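Local coordinates for protein short chain dehydrogenase (PDB 3G1T) that probably catalyses the NAD(P)(H)-dependent oxidation or reduction of a still unassigned substrate, as members of the short-chain dehydrogenase family do, at residues 27-30 and 31-35; 128-131 and 132-136; 217-220 and 221-224; 228-232 and 233-237. All coordinates share one frame; numbering follows the deposited sequence. Where two conformers were deposited one is given.

The four contacts are all local, between residues that follow one another in the chain, and they come in the order helix 25-36 (interaction 1), helix 116-142 (interaction 2), then the approach and exit of helix 224-231 (interactions 3 and 4). All belong to a Rossmann-type fold with a parallel sheet of order 3-2-1-4-5-6-7. Interactions 1, 3 and 4 cluster: the centre of interaction 1 lies about 12 Å from that of interaction 3 and about 16 Å from that of interaction 4, and it touches both. Interaction 2, its centre about 21 Å from that of interaction 1, lies across the chain's centre from interactions 1 and 3, where its helix meets the second subunit.

Interaction 1. Residues 27-30 and 31-35; sequences GREA and ALTYA
The carbonyl oxygen of E29 is gripped twice by T33. The backbone N of T33 reaches E29 O at 2.9 Å in the usual helical bond, and T33 OG1 donates to E29 O at 2.7 Å from above the carbonyl plane, 42° out of it. The hydroxyl gets there because OG1 stands beside its own backbone N and anti to the carbonyl carbon (chi1 -53°), which folds it back over the preceding turn. The methylene of E29 also comes near, with CG 4.1 Å from T33 OG1.

Two further pairs illustrate how neighbouring turns pack. R28 runs out extended as far as NE, and its guanidinium lays one face over CD1 of L32, which sits 3.7 Å from that plane and offset toward its rim. H57 of helix 48-62 touches both side chains. Two residues on, A30 CB lies over one face of the Y34 ring, nearest CE2 at 4.1 Å, while the phenol OH bonds to Y227 O.

The helix follows the strand 16-19 in the first beta-alpha-beta unit, and G27 is the last glycine of a TGxxxGxG sequence, the stretch that in relatives lines the dinucleotide site. G27 lies within the first turn of helix 25-36, and its O accepts A31 N at 3.0 Å.

M224 packs on the T33 side chain from helix 224-231. By donating to E29 O, the buried hydroxyl of T33 meets its need for an acceptor within its own helix, which is consistent with apolar M224 and L228 packing on this side.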
loop_
_atom_site.group_PDB
_atom_site.type_symbol
_atom_site.label_atom_id
_atom_site.label_comp_id
_atom_site.label_asym_id
_atom_site.label_seq_id
_atom_site.Cartn_x
_atom_site.Cartn_y
_atom_site.Cartn_z
ATOM N N GLY A 27 -17.754 2.446 13.138
ATOM C CA GLY A 27 -16.941 2.508 14.417
ATOM C C GLY A 27 -17.796 2.723 15.661
ATOM O O GLY A 27 -17.719 1.986 16.651
ATOM N N ARG A 28 -18.668 3.711 15.622
ATOM C CA ARG A 28 -19.647 3.881 16.704
ATOM C C ARG A 28 -20.559 2.654 16.924
ATOM O O ARG A 28 -20.776 2.238 18.104
ATOM C CB ARG A 28 -20.503 5.112 16.371
ATOM C CG ARG A 28 -21.709 5.255 17.233
ATOM C CD ARG A 28 -22.548 6.484 16.752
ATOM N NE ARG A 28 -23.662 6.646 17.664
ATOM C CZ ARG A 28 -24.807 5.973 17.544
ATOM N NH1 ARG A 28 -24.970 5.115 16.534
ATOM N NH2 ARG A 28 -25.811 6.171 18.428
ATOM N N GLU A 29 -21.084 2.073 15.816
ATOM C CA GLU A 29 -21.887 0.833 15.869
ATOM C C GLU A 29 -21.151 -0.310 16.524
ATOM O O GLU A 29 -21.686 -1.010 17.370
ATOM C CB GLU A 29 -22.353 0.365 14.481
ATOM C CG GLU A 29 -23.564 -0.569 14.525
ATOM C CD GLU A 29 -24.844 0.138 15.043
ATOM O OE1 GLU A 29 -24.960 1.365 14.874
ATOM O OE2 GLU A 29 -25.724 -0.524 15.583
ATOM N N ALA A 30 -19.891 -0.521 16.143
ATOM C CA ALA A 30 -19.150 -1.633 16.732
ATOM C C ALA A 30 -18.890 -1.370 18.233
ATOM O O ALA A 30 -19.011 -2.280 19.055
ATOM C CB ALA A 30 -17.869 -1.864 15.943
ATOM N N ALA A 31 -18.583 -0.135 18.596
ATOM C CA ALA A 31 -18.391 0.187 20.044
ATOM C C ALA A 31 -19.674 -0.134 20.885
ATOM O O ALA A 31 -19.653 -0.827 21.923
ATOM C CB ALA A 31 -17.930 1.597 20.223
ATOM N N LEU A 32 -20.824 0.376 20.436
ATOM C CA LEU A 32 -22.113 0.013 21.037
ATOM C C LEU A 32 -22.393 -1.467 21.110
ATOM O O LEU A 32 -22.806 -1.959 22.178
ATOM C CB LEU A 32 -23.247 0.627 20.210
ATOM C CG LEU A 32 -23.359 2.143 20.413
ATOM C CD1 LEU A 32 -24.436 2.572 19.375
ATOM C CD2 LEU A 32 -23.799 2.558 21.815
ATOM N N THR A 33 -22.225 -2.168 19.969
ATOM C CA THR A 33 -22.502 -3.595 19.841
ATOM C C THR A 33 -21.526 -4.400 20.720
ATOM O O THR A 33 -21.930 -5.304 21.463
ATOM C CB THR A 33 -22.329 -4.108 18.377
ATOM O OG1 THR A 33 -23.087 -3.333 17.456
ATOM C CG2 THR A 33 -22.838 -5.511 18.256
ATOM N N TYR A 34 -20.255 -4.078 20.639
ATOM C CA TYR A 34 -19.282 -4.787 21.563
ATOM C C TYR A 34 -19.617 -4.618 23.051
ATOM O O TYR A 34 -19.603 -5.609 23.790
ATOM C CB TYR A 34 -17.839 -4.387 21.262
ATOM C CG TYR A 34 -17.309 -4.773 19.916
ATOM C CD1 TYR A 34 -17.878 -5.819 19.178
ATOM C CD2 TYR A 34 -16.197 -4.106 19.406
ATOM C CE1 TYR A 34 -17.358 -6.179 17.910
ATOM C CE2 TYR A 34 -15.640 -4.441 18.166
ATOM C CZ TYR A 34 -16.188 -5.473 17.438
ATOM O OH TYR A 34 -15.567 -5.824 16.251
ATOM N N ALA A 35 -19.970 -3.389 23.473
ATOM C CA ALA A 35 -20.440 -3.135 24.862
ATOM C C ALA A 35 -21.710 -3.964 25.181
ATOM O O ALA A 35 -21.823 -4.568 26.270
ATOM C CB ALA A 35 -20.624 -1.652 25.079
#

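Interaction 2. Residues 128-131 and 132-136; sequences NATF and MLTQA
F131 leans along its helix against the two residues M132 and Q135. Its CB lies 3.1 Å from M132 N, and CG, swung away from the F131 backbone N (chi1 154°), lies 3.2 Å from the same M132 N. The ring meets that nitrogen obliquely before CD2 comes to 4.0 Å from M132 CG. The two side chains cross at about a right angle. M132 itself bends at its last torsion, carrying CE back to 3.9 Å from A129 CA. Farther out, CE1 of F131 approaches CB of Q135, and at the tip CZ lies 3.7 Å from Q135 NE2. F131 and Q135 run side by side in the same direction, but their flat ends are turned 62° apart, and the amide nitrogen comes at the ring obliquely.

Both groups serve the dimer. Helix 116-142 faces the second subunit, as the corresponding helix does in many short-chain dehydrogenases: W119 of the second subunit stacks on the F131 ring, and Q135 NE2 donates to the backbone oxygens of M111 and Q114 of that chain.

The inward side of the same turn is polar at its centre. T130 O accepts T134 N at 3.0 Å and T134 OG1 at 2.8 Å, the two arriving from opposite faces of the carbonyl plane. T134 OG1 is also bonded to H100 NE2, while its side chain rests on L149 and F151 of strand 147-152.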
loop_
_atom_site.group_PDB
_atom_site.type_symbol
_atom_site.label_atom_id
_atom_site.label_comp_id
_atom_site.label_asym_id
_atom_site.label_seq_id
_atom_site.Cartn_x
_atom_site.Cartn_y
_atom_site.Cartn_z
ATOM N N ASN A 128 0.193 4.606 7.423
ATOM C CA ASN A 128 1.324 4.810 8.370
ATOM C C ASN A 128 0.914 5.020 9.816
ATOM O O ASN A 128 1.574 4.533 10.745
ATOM C CB ASN A 128 2.205 5.989 7.939
ATOM C CG ASN A 128 2.736 5.838 6.518
ATOM O OD1 ASN A 128 2.930 4.751 6.046
ATOM N ND2 ASN A 128 2.893 6.977 5.804
ATOM N N ALA A 129 -0.142 5.798 10.050
ATOM C CA ALA A 129 -0.596 5.979 11.412
ATOM C C ALA A 129 -1.300 4.742 11.965
ATOM O O ALA A 129 -1.237 4.455 13.137
ATOM C CB ALA A 129 -1.550 7.144 11.444
ATOM N N THR A 130 -1.985 3.987 11.104
ATOM C CA THR A 130 -2.646 2.791 11.531
ATOM C C THR A 130 -1.534 1.779 11.918
ATOM O O THR A 130 -1.639 1.099 12.921
ATOM C CB THR A 130 -3.575 2.281 10.389
ATOM O OG1 THR A 130 -4.635 3.233 10.189
ATOM C CG2 THR A 130 -4.158 0.950 10.724
ATOM N N PHE A 131 -0.456 1.734 11.141
ATOM C CA PHE A 131 0.729 0.961 11.550
ATOM C C PHE A 131 1.333 1.407 12.877
ATOM O O PHE A 131 1.567 0.598 13.758
ATOM C CB PHE A 131 1.846 1.005 10.431
ATOM C CG PHE A 131 3.257 0.802 10.975
ATOM C CD1 PHE A 131 3.621 -0.436 11.498
ATOM C CD2 PHE A 131 4.181 1.868 10.979
ATOM C CE1 PHE A 131 4.914 -0.628 12.013
ATOM C CE2 PHE A 131 5.551 1.683 11.491
ATOM C CZ PHE A 131 5.862 0.375 12.027
ATOM N N MET A 132 1.610 2.693 13.015
ATOM C CA MET A 132 2.221 3.220 14.241
ATOM C C MET A 132 1.402 2.891 15.503
ATOM O O MET A 132 1.967 2.474 16.545
ATOM C CB MET A 132 2.407 4.707 14.124
ATOM C CG MET A 132 3.715 5.099 13.288
ATOM S SD MET A 132 4.231 6.852 13.276
ATOM C CE MET A 132 2.830 7.586 12.425
ATOM N N LEU A 133 0.089 3.177 15.430
ATOM C CA LEU A 133 -0.855 2.782 16.506
ATOM C C LEU A 133 -0.844 1.278 16.795
ATOM O O LEU A 133 -0.698 0.858 17.964
ATOM C CB LEU A 133 -2.288 3.233 16.158
ATOM C CG LEU A 133 -3.324 2.991 17.278
ATOM C CD1 LEU A 133 -2.847 3.640 18.655
ATOM C CD2 LEU A 133 -4.675 3.579 16.709
ATOM N N THR A 134 -0.896 0.462 15.743
ATOM C CA THR A 134 -0.789 -0.995 15.912
ATOM C C THR A 134 0.484 -1.415 16.657
ATOM O O THR A 134 0.413 -2.172 17.620
ATOM C CB THR A 134 -0.829 -1.757 14.563
ATOM O OG1 THR A 134 -2.060 -1.460 13.872
ATOM C CG2 THR A 134 -0.749 -3.360 14.826
ATOM N N GLN A 135 1.609 -0.876 16.220
ATOM C CA GLN A 135 2.891 -1.289 16.812
ATOM C C GLN A 135 2.917 -0.981 18.281
ATOM O O GLN A 135 3.466 -1.774 19.101
ATOM C CB GLN A 135 4.007 -0.634 16.063
ATOM C CG GLN A 135 5.370 -0.717 16.759
ATOM C CD GLN A 135 6.431 -0.048 15.927
ATOM O OE1 GLN A 135 6.554 1.180 15.911
ATOM N NE2 GLN A 135 7.212 -0.868 15.208
ATOM N N ALA A 136 2.373 0.187 18.655
ATOM C CA ALA A 136 2.392 0.592 20.067
ATOM C C ALA A 136 1.527 -0.276 20.994
ATOM O O ALA A 136 1.781 -0.261 22.217
ATOM C CB ALA A 136 1.932 2.004 20.177
#

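Interaction 3. Residues 217-220 and 221-224; sequences LKTP and ADIM
T219 and D222 cross obliquely, each side chain turned to the backbone N of the other. D222 OD2 accepts T219 N at 2.9 Å, met from above the carboxylate plane and 46° out of it. In return D222 N donates to T219 OG1 at 3.2 Å with an N-H...O angle of 159°. The threonine oxygen faces that amide because it stands between its own backbone N and carbonyl carbon (chi1 54°). A water spans the pair, bonding to T219 OG1 at 2.6 Å and donating to D222 OD1 at 3.1 Å.

The exchange over the sequence TPAD has the reciprocal pattern of a capping box, in the loop before helix 224-231. A type I beta turn runs from A221 to M224, with M224 N bonded to A221 O; separately, I223 N bonds to P220 O at 3.3 Å and weakly to T219 O.

K218 runs across D222 at about a right angle and touches it by its methylenes, CD lying 3.6 Å from OD2. Its NZ is 5.8 Å from that oxygen, so the opposite charges are near without contact. CE of M224 folds back to 3.4 Å from P220 O, while P220 and A221 lean on E29 of helix 25-36.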
loop_
_atom_site.group_PDB
_atom_site.type_symbol
_atom_site.label_atom_id
_atom_site.label_comp_id
_atom_site.label_asym_id
_atom_site.label_seq_id
_atom_site.Cartn_x
_atom_site.Cartn_y
_atom_site.Cartn_z
ATOM N N LEU A 217 -29.305 0.493 1.074
ATOM C CA LEU A 217 -28.112 -0.167 1.631
ATOM C C LEU A 217 -28.368 -0.758 3.037
ATOM O O LEU A 217 -29.192 -0.260 3.816
ATOM C CB LEU A 217 -27.010 0.865 1.719
ATOM C CG LEU A 217 -26.428 1.489 0.427
ATOM C CD1 LEU A 217 -25.403 2.521 0.903
ATOM C CD2 LEU A 217 -25.838 0.463 -0.543
ATOM N N LYS A 218 -27.625 -1.814 3.390
ATOM C CA LYS A 218 -27.581 -2.281 4.758
ATOM C C LYS A 218 -26.970 -1.179 5.635
ATOM O O LYS A 218 -26.110 -0.427 5.167
ATOM C CB LYS A 218 -26.688 -3.566 4.834
ATOM C CG LYS A 218 -27.249 -4.783 3.985
ATOM C CD LYS A 218 -28.578 -5.294 4.522
ATOM C CE LYS A 218 -28.982 -6.714 3.950
ATOM N NZ LYS A 218 -27.840 -7.618 3.741
ATOM N N THR A 219 -27.426 -1.124 6.890
ATOM C CA THR A 219 -26.888 -0.208 7.866
ATOM C C THR A 219 -25.698 -0.875 8.569
ATOM O O THR A 219 -25.470 -2.101 8.448
ATOM C CB THR A 219 -27.862 0.077 8.973
ATOM O OG1 THR A 219 -28.273 -1.171 9.537
ATOM C CG2 THR A 219 -29.141 0.845 8.409
ATOM N N PRO A 220 -24.923 -0.055 9.303
ATOM C CA PRO A 220 -23.871 -0.609 10.190
ATOM C C PRO A 220 -24.415 -1.654 11.148
ATOM O O PRO A 220 -23.717 -2.692 11.336
ATOM C CB PRO A 220 -23.418 0.567 10.978
ATOM C CG PRO A 220 -23.526 1.746 9.936
ATOM C CD PRO A 220 -24.923 1.422 9.362
ATOM N N ALA A 221 -25.635 -1.469 11.687
ATOM C CA ALA A 221 -26.224 -2.532 12.496
ATOM C C ALA A 221 -26.360 -3.859 11.817
ATOM O O ALA A 221 -26.028 -4.902 12.416
ATOM C CB ALA A 221 -27.602 -2.102 13.084
ATOM N N ASP A 222 -26.818 -3.848 10.552
ATOM C CA ASP A 222 -26.995 -5.059 9.765
ATOM C C ASP A 222 -25.742 -5.889 9.595
ATOM O O ASP A 222 -25.825 -7.125 9.542
ATOM C CB ASP A 222 -27.526 -4.731 8.372
ATOM C CG ASP A 222 -28.945 -4.105 8.392
ATOM O OD1 ASP A 222 -29.735 -4.356 9.311
ATOM O OD2 ASP A 222 -29.249 -3.347 7.446
ATOM N N ILE A 223 -24.589 -5.234 9.507
ATOM C CA ILE A 223 -23.352 -5.949 9.206
ATOM C C ILE A 223 -22.571 -6.393 10.439
ATOM O O ILE A 223 -21.469 -6.933 10.314
ATOM C CB ILE A 223 -22.451 -5.158 8.175
ATOM C CG1 ILE A 223 -21.931 -3.808 8.741
ATOM C CG2 ILE A 223 -23.213 -5.025 6.834
ATOM C CD1 ILE A 223 -20.758 -3.220 7.936
ATOM N N MET A 224 -23.151 -6.179 11.621
ATOM C CA MET A 224 -22.404 -6.488 12.887
ATOM C C MET A 224 -22.015 -7.953 13.139
ATOM O O MET A 224 -21.001 -8.153 13.823
ATOM C CB MET A 224 -23.144 -5.924 14.109
ATOM C CG MET A 224 -22.908 -4.372 14.282
ATOM S SD MET A 224 -21.237 -3.696 14.607
ATOM C CE MET A 224 -20.755 -3.081 12.985
HETATM O O HOH W 1 -30.612 -1.633 10.563
#

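Interaction 4. Residues 228-232 and 233-237; sequences LWLMG and DDSRR. With MG (magnesium ion), chain B.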
loop_
_atom_site.group_PDB
_atom_site.type_symbol
_atom_site.label_atom_id
_atom_site.label_comp_id
_atom_site.label_asym_id
_atom_site.label_seq_id
_atom_site.Cartn_x
_atom_site.Cartn_y
_atom_site.Cartn_z
ATOM N N LEU A 228 -18.698 -8.963 15.426
ATOM C CA LEU A 228 -18.790 -9.752 16.654
ATOM C C LEU A 228 -17.997 -11.069 16.508
ATOM O O LEU A 228 -17.195 -11.397 17.431
ATOM C CB LEU A 228 -20.277 -10.170 16.927
ATOM C CG LEU A 228 -20.974 -9.010 17.603
ATOM C CD1 LEU A 228 -22.536 -9.205 17.433
ATOM C CD2 LEU A 228 -20.462 -8.844 19.124
ATOM N N TRP A 229 -18.189 -11.787 15.387
ATOM C CA TRP A 229 -17.517 -13.107 15.203
ATOM C C TRP A 229 -15.989 -12.977 15.298
ATOM O O TRP A 229 -15.327 -13.755 16.010
ATOM C CB TRP A 229 -17.926 -13.648 13.851
ATOM C CG TRP A 229 -17.318 -14.998 13.594
ATOM C CD1 TRP A 229 -17.701 -16.207 14.155
ATOM C CD2 TRP A 229 -16.257 -15.275 12.702
ATOM N NE1 TRP A 229 -16.909 -17.233 13.641
ATOM C CE2 TRP A 229 -15.997 -16.683 12.775
ATOM C CE3 TRP A 229 -15.492 -14.474 11.845
ATOM C CZ2 TRP A 229 -15.023 -17.306 11.978
ATOM C CZ3 TRP A 229 -14.497 -15.077 11.082
ATOM C CH2 TRP A 229 -14.267 -16.494 11.169
ATOM N N LEU A 230 -15.413 -11.955 14.658
ATOM C CA LEU A 230 -13.931 -11.800 14.747
ATOM C C LEU A 230 -13.383 -11.444 16.107
ATOM O O LEU A 230 -12.204 -11.670 16.344
ATOM C CB LEU A 230 -13.379 -10.812 13.700
ATOM C CG LEU A 230 -13.309 -11.374 12.275
ATOM C CD1 LEU A 230 -12.905 -10.254 11.327
ATOM C CD2 LEU A 230 -12.293 -12.544 12.090
ATOM N N MET A 231 -14.207 -10.869 17.030
ATOM C CA MET A 231 -13.652 -10.534 18.362
ATOM C C MET A 231 -13.837 -11.684 19.384
ATOM O O MET A 231 -13.125 -11.742 20.380
ATOM C CB MET A 231 -14.323 -9.253 18.905
ATOM C CG MET A 231 -13.766 -7.927 18.252
ATOM S SD MET A 231 -11.943 -7.689 18.375
ATOM C CE MET A 231 -11.671 -6.379 17.194
ATOM N N GLY A 232 -14.786 -12.585 19.085
ATOM C CA GLY A 232 -15.196 -13.755 19.946
ATOM C C GLY A 232 -14.372 -14.991 19.663
ATOM O O GLY A 232 -13.705 -15.168 18.600
ATOM N N ASP A 233 -14.497 -15.935 20.589
ATOM C CA ASP A 233 -13.620 -17.088 20.476
ATOM C C ASP A 233 -13.981 -17.996 19.286
ATOM O O ASP A 233 -13.163 -18.885 18.971
ATOM C CB ASP A 233 -13.748 -17.943 21.758
ATOM C CG ASP A 233 -13.003 -17.344 22.923
ATOM O OD1 ASP A 233 -12.182 -16.434 22.744
ATOM O OD2 ASP A 233 -13.269 -17.817 24.067
ATOM N N ASP A 234 -15.154 -17.824 18.626
ATOM C CA ASP A 234 -15.558 -18.710 17.484
ATOM C C ASP A 234 -14.661 -18.556 16.256
ATOM O O ASP A 234 -14.619 -19.429 15.383
ATOM C CB ASP A 234 -17.013 -18.496 17.115
ATOM C CG ASP A 234 -17.979 -18.976 18.244
ATOM O OD1 ASP A 234 -17.683 -20.012 18.893
ATOM O OD2 ASP A 234 -18.986 -18.302 18.571
ATOM N N SER A 235 -13.919 -17.452 16.231
ATOM C CA SER A 235 -13.021 -17.168 15.085
ATOM C C SER A 235 -11.541 -17.464 15.442
ATOM O O SER A 235 -10.645 -17.091 14.684
ATOM C CB SER A 235 -13.106 -15.685 14.675
ATOM O OG SER A 235 -12.709 -14.832 15.742
ATOM N N ARG A 236 -11.318 -18.062 16.603
ATOM C CA ARG A 236 -9.931 -18.063 17.145
ATOM C C ARG A 236 -8.945 -18.829 16.245
ATOM O O ARG A 236 -7.728 -18.592 16.316
ATOM C CB ARG A 236 -9.871 -18.669 18.568
ATOM C CG ARG A 236 -10.124 -20.132 18.621
ATOM C CD ARG A 236 -10.042 -20.600 20.115
ATOM N NE ARG A 236 -8.777 -20.109 20.676
ATOM C CZ ARG A 236 -8.646 -19.658 21.927
ATOM N NH1 ARG A 236 -9.654 -19.734 22.805
ATOM N NH2 ARG A 236 -7.491 -19.192 22.315
ATOM N N ARG A 237 -9.409 -19.737 15.406
ATOM C CA ARG A 237 -8.461 -20.437 14.509
ATOM C C ARG A 237 -8.150 -19.733 13.169
ATOM O O ARG A 237 -7.462 -20.350 12.296
ATOM C CB ARG A 237 -9.015 -21.834 14.203
ATOM C CG ARG A 237 -8.945 -22.723 15.483
ATOM C CD ARG A 237 -9.772 -24.053 15.480
ATOM N NE ARG A 237 -11.219 -23.925 15.197
ATOM C CZ ARG A 237 -12.214 -23.433 15.985
ATOM N NH1 ARG A 237 -12.030 -22.879 17.215
ATOM N NH2 ARG A 237 -13.467 -23.466 15.484
HETATM MG MG MG B . -12.987 -17.127 25.981
HETATM O O HOH W 2 -11.451 -14.186 21.283
HETATM O O HOH W 3 -11.094 -16.458 25.230
HETATM O O HOH W 4 -13.941 -15.416 25.672
#
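The aromatic contact comes from S235, whose CB stands over the centre of the W229 six-membered ring. It lies 3.5 Å from the centroid and 7° off the ring normal, a CH-pi contact with the face. The indole reaches beneath it with CG anti to the backbone N (chi1 -179°). At the pyrrole end, NE1 is 3.7 Å from D234 CB, and the D234 carboxylate finds its own partner in the hydroxyl of Y5.

Hydrogen bonds tie the 233-235 segment back to the helix. S235 OG lies 2.8 Å from W229 O and 3.0 Å from G232 O, two acceptors competing for a single proton, while R191 NE also bonds to this hydroxyl. From the 3-10 segment 233-235, S235 N donates back to G232 O at 3.3 Å, nearly straight at the hydrogen (169°) but from above the carbonyl plane.

Metal coordination occupies the outer side. D233 binds magnesium through OD2 alone, at 2.0 Å, with two waters among the other ligands. One of these waters donates to D233 OD1 at 2.7 Å, so both carboxylate oxygens take part in holding the hydrated ion. A further water lies within bonding distance of D233 OD1 and M231 O, though not every acceptor near it can be served at once.

This turn follows helix 224-231 beside the sheet: L230 packs on V150 of strand 147-152 and on N193 and I195 of strand 190-196, and W229 meets F243 of strand 242-244 edge-to-face.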